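Local coordinates for DUF7790 domain-containing protein (Leptospira interrogans serogroup Icterohaemorrhagiae serovar copenhageni, PDB 6ULO) that is of unknown function but is predicted to be membrane-associated and probably has a Rossmann-like domain, at residues Leu243-Ser248 against Gln281-Phe286. Residues are numbered along the deposited sequence; the frame is centred on the assembly and turned at random.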
ATOM      1  N   LEU A 243       6.286  -8.602 -13.447  1.00 13.77           N
ATOM      2  CA  LEU A 243       6.486  -8.871 -12.019  1.00 13.50           C
ATOM      3  C   LEU A 243       6.694 -10.363 -11.802  1.00 14.04           C
ATOM      4  O   LEU A 243       5.883 -11.172 -12.293  1.00 14.80           O
ATOM      5  CB  LEU A 243       5.278  -8.440 -11.190  1.00 14.21           C
ATOM      6  CG  LEU A 243       5.008  -6.940 -11.109  1.00 14.10           C
ATOM      7  CD1 LEU A 243       3.672  -6.711 -10.389  1.00 15.17           C
ATOM      8  CD2 LEU A 243       6.150  -6.185 -10.393  1.00 15.07           C
ATOM      9  N   PRO A 244       7.734 -10.763 -11.061  1.00 13.47           N
ATOM     10  CA  PRO A 244       7.830 -12.156 -10.599  1.00 14.22           C
ATOM     11  C   PRO A 244       6.828 -12.357  -9.469  1.00 14.71           C
ATOM     12  O   PRO A 244       6.720 -11.514  -8.576  1.00 15.62           O
ATOM     13  CB  PRO A 244       9.275 -12.250 -10.102  1.00 14.16           C
ATOM     14  CG  PRO A 244       9.585 -10.865  -9.630  1.00 14.36           C
ATOM     15  CD  PRO A 244       8.826  -9.918 -10.536  1.00 14.53           C
ATOM     16  N   VAL A 245       6.060 -13.448  -9.538  1.00 15.17           N
ATOM     17  CA  VAL A 245       4.965 -13.668  -8.601  1.00 16.78           C
ATOM     18  C   VAL A 245       4.970 -15.105  -8.110  1.00 19.42           C
ATOM     19  O   VAL A 245       5.539 -15.996  -8.736  1.00 21.06           O
ATOM     20  CB  VAL A 245       3.593 -13.312  -9.220  1.00 17.08           C
ATOM     21  CG1 VAL A 245       3.588 -11.871  -9.668  1.00 17.43           C
ATOM     22  CG2 VAL A 245       3.284 -14.226 -10.399  1.00 18.16           C
ATOM     23  N   SER A 246       4.375 -15.300  -6.934  1.00 22.24           N
ATOM     24  CA  SER A 246       4.106 -16.614  -6.373  1.00 24.63           C
ATOM     25  C   SER A 246       2.742 -17.104  -6.857  1.00 23.83           C
ATOM     26  O   SER A 246       1.905 -16.319  -7.307  1.00 20.83           O
ATOM     27  CB  SER A 246       4.124 -16.549  -4.834  1.00 26.66           C
ATOM     28  OG  SER A 246       3.115 -15.693  -4.283  1.00 28.00           O
ATOM     29  N   GLU A 247       2.522 -18.421  -6.753  1.00 25.48           N
ATOM     30  CA  GLU A 247       1.225 -18.991  -7.109  1.00 25.85           C
ATOM     31  C   GLU A 247       0.094 -18.335  -6.325  1.00 21.97           C
ATOM     32  O   GLU A 247      -1.017 -18.147  -6.846  1.00 22.22           O
ATOM     33  CB  GLU A 247       1.234 -20.506  -6.850  1.00 30.86           C
ATOM     34  CG  GLU A 247      -0.013 -21.237  -7.329  1.00 35.66           C
ATOM     35  CD  GLU A 247      -1.207 -21.159  -6.370  1.00 39.36           C
ATOM     36  OE1 GLU A 247      -1.009 -20.956  -5.146  1.00 40.22           O
ATOM     37  OE2 GLU A 247      -2.361 -21.308  -6.853  1.00 40.99           O
ATOM     38  N   SER A 248       0.346 -17.982  -5.072  1.00 18.23           N
ATOM     39  CA  SER A 248      -0.695 -17.461  -4.193  1.00 17.15           C
ATOM     40  C   SER A 248      -0.775 -15.940  -4.206  1.00 15.49           C
ATOM     41  O   SER A 248      -1.675 -15.379  -3.595  1.00 16.80           O
ATOM     42  CB  SER A 248      -0.442 -17.926  -2.763  1.00 20.03           C
ATOM     43  OG  SER A 248       0.799 -17.412  -2.316  1.00 21.60           O
ATOM     44  N   GLN A 281      -7.588 -10.927  -6.396  1.00 12.63           N
ATOM     45  CA  GLN A 281      -7.420 -11.626  -7.665  1.00 13.47           C
ATOM     46  C   GLN A 281      -5.986 -12.109  -7.706  1.00 13.24           C
ATOM     47  O   GLN A 281      -5.070 -11.321  -7.467  1.00 13.14           O
ATOM     48  CB  GLN A 281      -7.658 -10.653  -8.826  1.00 12.55           C
ATOM     49  CG  GLN A 281      -7.371 -11.208 -10.207  1.00 13.53           C
ATOM     50  CD  GLN A 281      -7.715 -10.230 -11.319  1.00 13.41           C
ATOM     51  OE1 GLN A 281      -7.840  -9.011 -11.084  1.00 14.69           O
ATOM     52  NE2 GLN A 281      -7.880 -10.756 -12.536  1.00 14.85           N
ATOM     53  N   LYS A 282      -5.761 -13.370  -8.029  1.00 12.69           N
ATOM     54  CA  LYS A 282      -4.361 -13.793  -8.149  1.00 13.46           C
ATOM     55  C   LYS A 282      -3.643 -12.952  -9.197  1.00 13.92           C
ATOM     56  O   LYS A 282      -4.199 -12.659 -10.261  1.00 14.21           O
ATOM     57  CB  LYS A 282      -4.274 -15.285  -8.500  1.00 14.76           C
ATOM     58  CG  LYS A 282      -4.511 -16.215  -7.298  1.00 18.81           C
ATOM     59  CD  LYS A 282      -4.357 -17.677  -7.655  1.00 23.37           C
ATOM     60  CE  LYS A 282      -4.369 -18.556  -6.411  1.00 26.79           C
ATOM     61  NZ  LYS A 282      -4.275 -19.997  -6.737  1.00 29.91           N
ATOM     62  N   ILE A 283      -2.395 -12.550  -8.901  1.00 14.15           N
ATOM     63  CA  ILE A 283      -1.658 -11.755  -9.891  1.00 13.55           C
ATOM     64  C   ILE A 283      -1.486 -12.525 -11.196  1.00 14.13           C
ATOM     65  O   ILE A 283      -1.583 -11.951 -12.288  1.00 13.68           O
ATOM     66  CB  ILE A 283      -0.308 -11.251  -9.352  1.00 13.55           C
ATOM     67  CG1 ILE A 283      -0.469 -10.507  -8.039  1.00 14.57           C
ATOM     68  CG2 ILE A 283       0.308 -10.315 -10.348  1.00 14.87           C
ATOM     69  CD1 ILE A 283       0.842  -9.981  -7.461  1.00 14.16           C
ATOM     70  N   SER A 284      -1.282 -13.842 -11.115  1.00 15.12           N
ATOM     71  CA  SER A 284      -1.192 -14.636 -12.345  1.00 17.01           C
ATOM     72  C   SER A 284      -2.482 -14.547 -13.158  1.00 16.05           C
ATOM     73  O   SER A 284      -2.441 -14.478 -14.397  1.00 16.26           O
ATOM     74  CB  SER A 284      -0.904 -16.095 -12.006  1.00 18.55           C
ATOM     75  OG  SER A 284      -1.968 -16.629 -11.240  1.00 20.67           O
ATOM     76  N   ASN A 285      -3.634 -14.576 -12.482  1.00 16.03           N
ATOM     77  CA  ASN A 285      -4.918 -14.419 -13.164  1.00 16.73           C
ATOM     78  C   ASN A 285      -5.023 -13.029 -13.784  1.00 15.43           C
ATOM     79  O   ASN A 285      -5.399 -12.882 -14.955  1.00 15.21           O
ATOM     80  CB  ASN A 285      -6.050 -14.688 -12.158  1.00 17.22           C
ATOM     81  CG  ASN A 285      -7.447 -14.535 -12.773  1.00 17.44           C
ATOM     82  OD1 ASN A 285      -7.888 -13.422 -13.033  1.00 17.50           O
ATOM     83  ND2 ASN A 285      -8.148 -15.656 -12.987  1.00 20.18           N
ATOM     84  N   PHE A 286      -4.623 -12.007 -13.041  1.00 14.56           N
ATOM     85  CA  PHE A 286      -4.658 -10.649 -13.566  1.00 13.18           C
ATOM     86  C   PHE A 286      -3.775 -10.514 -14.801  1.00 13.97           C
ATOM     87  O   PHE A 286      -4.147  -9.833 -15.748  1.00 13.52           O
ATOM     88  CB  PHE A 286      -4.223  -9.691 -12.457  1.00 12.83           C
ATOM     89  CG  PHE A 286      -4.367  -8.226 -12.780  1.00 13.01           C
ATOM     90  CD1 PHE A 286      -5.518  -7.733 -13.406  1.00 13.24           C
ATOM     91  CD2 PHE A 286      -3.374  -7.322 -12.391  1.00 13.20           C
ATOM     92  CE1 PHE A 286      -5.670  -6.373 -13.643  1.00 13.82           C
ATOM     93  CE2 PHE A 286      -3.527  -5.951 -12.617  1.00 13.30           C
ATOM     94  CZ  PHE A 286      -4.682  -5.471 -13.234  1.00 13.20           C
TER
HETATM   95  O   HOH W   1      -0.625 -15.172  -8.548  1.00 16.37           O
HETATM   96  O   HOH W   2      -1.273 -18.578  -9.500  1.00 28.20           O
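Glu247 O, at the corner where the chain leaves strand 245-246, is tied through a water to Ser284 OG in the first turn of helix 283-291. This water donates to Glu247 O at 2.7 Å and is hydrogen-bonded to Ser284 OG, also at 2.7 Å. A second water lies 3.0 Å from Ser246 O, to which it can donate, and accepts the backbone N-H of Ser284, with 3.0 Å from the water to Ser284 N. The successive carbonyls of Ser246 and Glu247 are thereby linked through water to the first turn of the helix, where Lys282 is the N-cap residue.

Farther out, on the solvent side, Lys282 reaches across as a straight rod. Its CG lies anti to the carbonyl carbon (chi1 -78°) and the chain beyond is fully extended, which carries CD and CE alongside the carbonyl of Glu247, with Lys282 CE 3.4 Å from Glu247 O. The carboxylate of Glu247 comes from a chain that starts away from the helix and bends back at chi2 (-81°). Of its two oxygens OE2 is the one turned to the ammonium in a salt bridge; the modelled separation is too short for its exact length to be trusted.

On the inner side the contact is apolar. Val245 CG1 meets the branch methyl of Ile283, with Val245 CG1 to Ile283 CG2 at 3.7 Å, while CD1 of the same isoleucine also approaches that valine methyl. Ile283 continues inward against Val218 and Ile221 of strand 218-222 and Val251 of strand 249-255. The chain turns into strand 249-255 beside the end of its antiparallel neighbour 277-282, a strand-to-helix junction at the end of two neighbouring inner strands of a mixed eight-stranded sheet, consistent with a Rossmann-like alpha/beta fold.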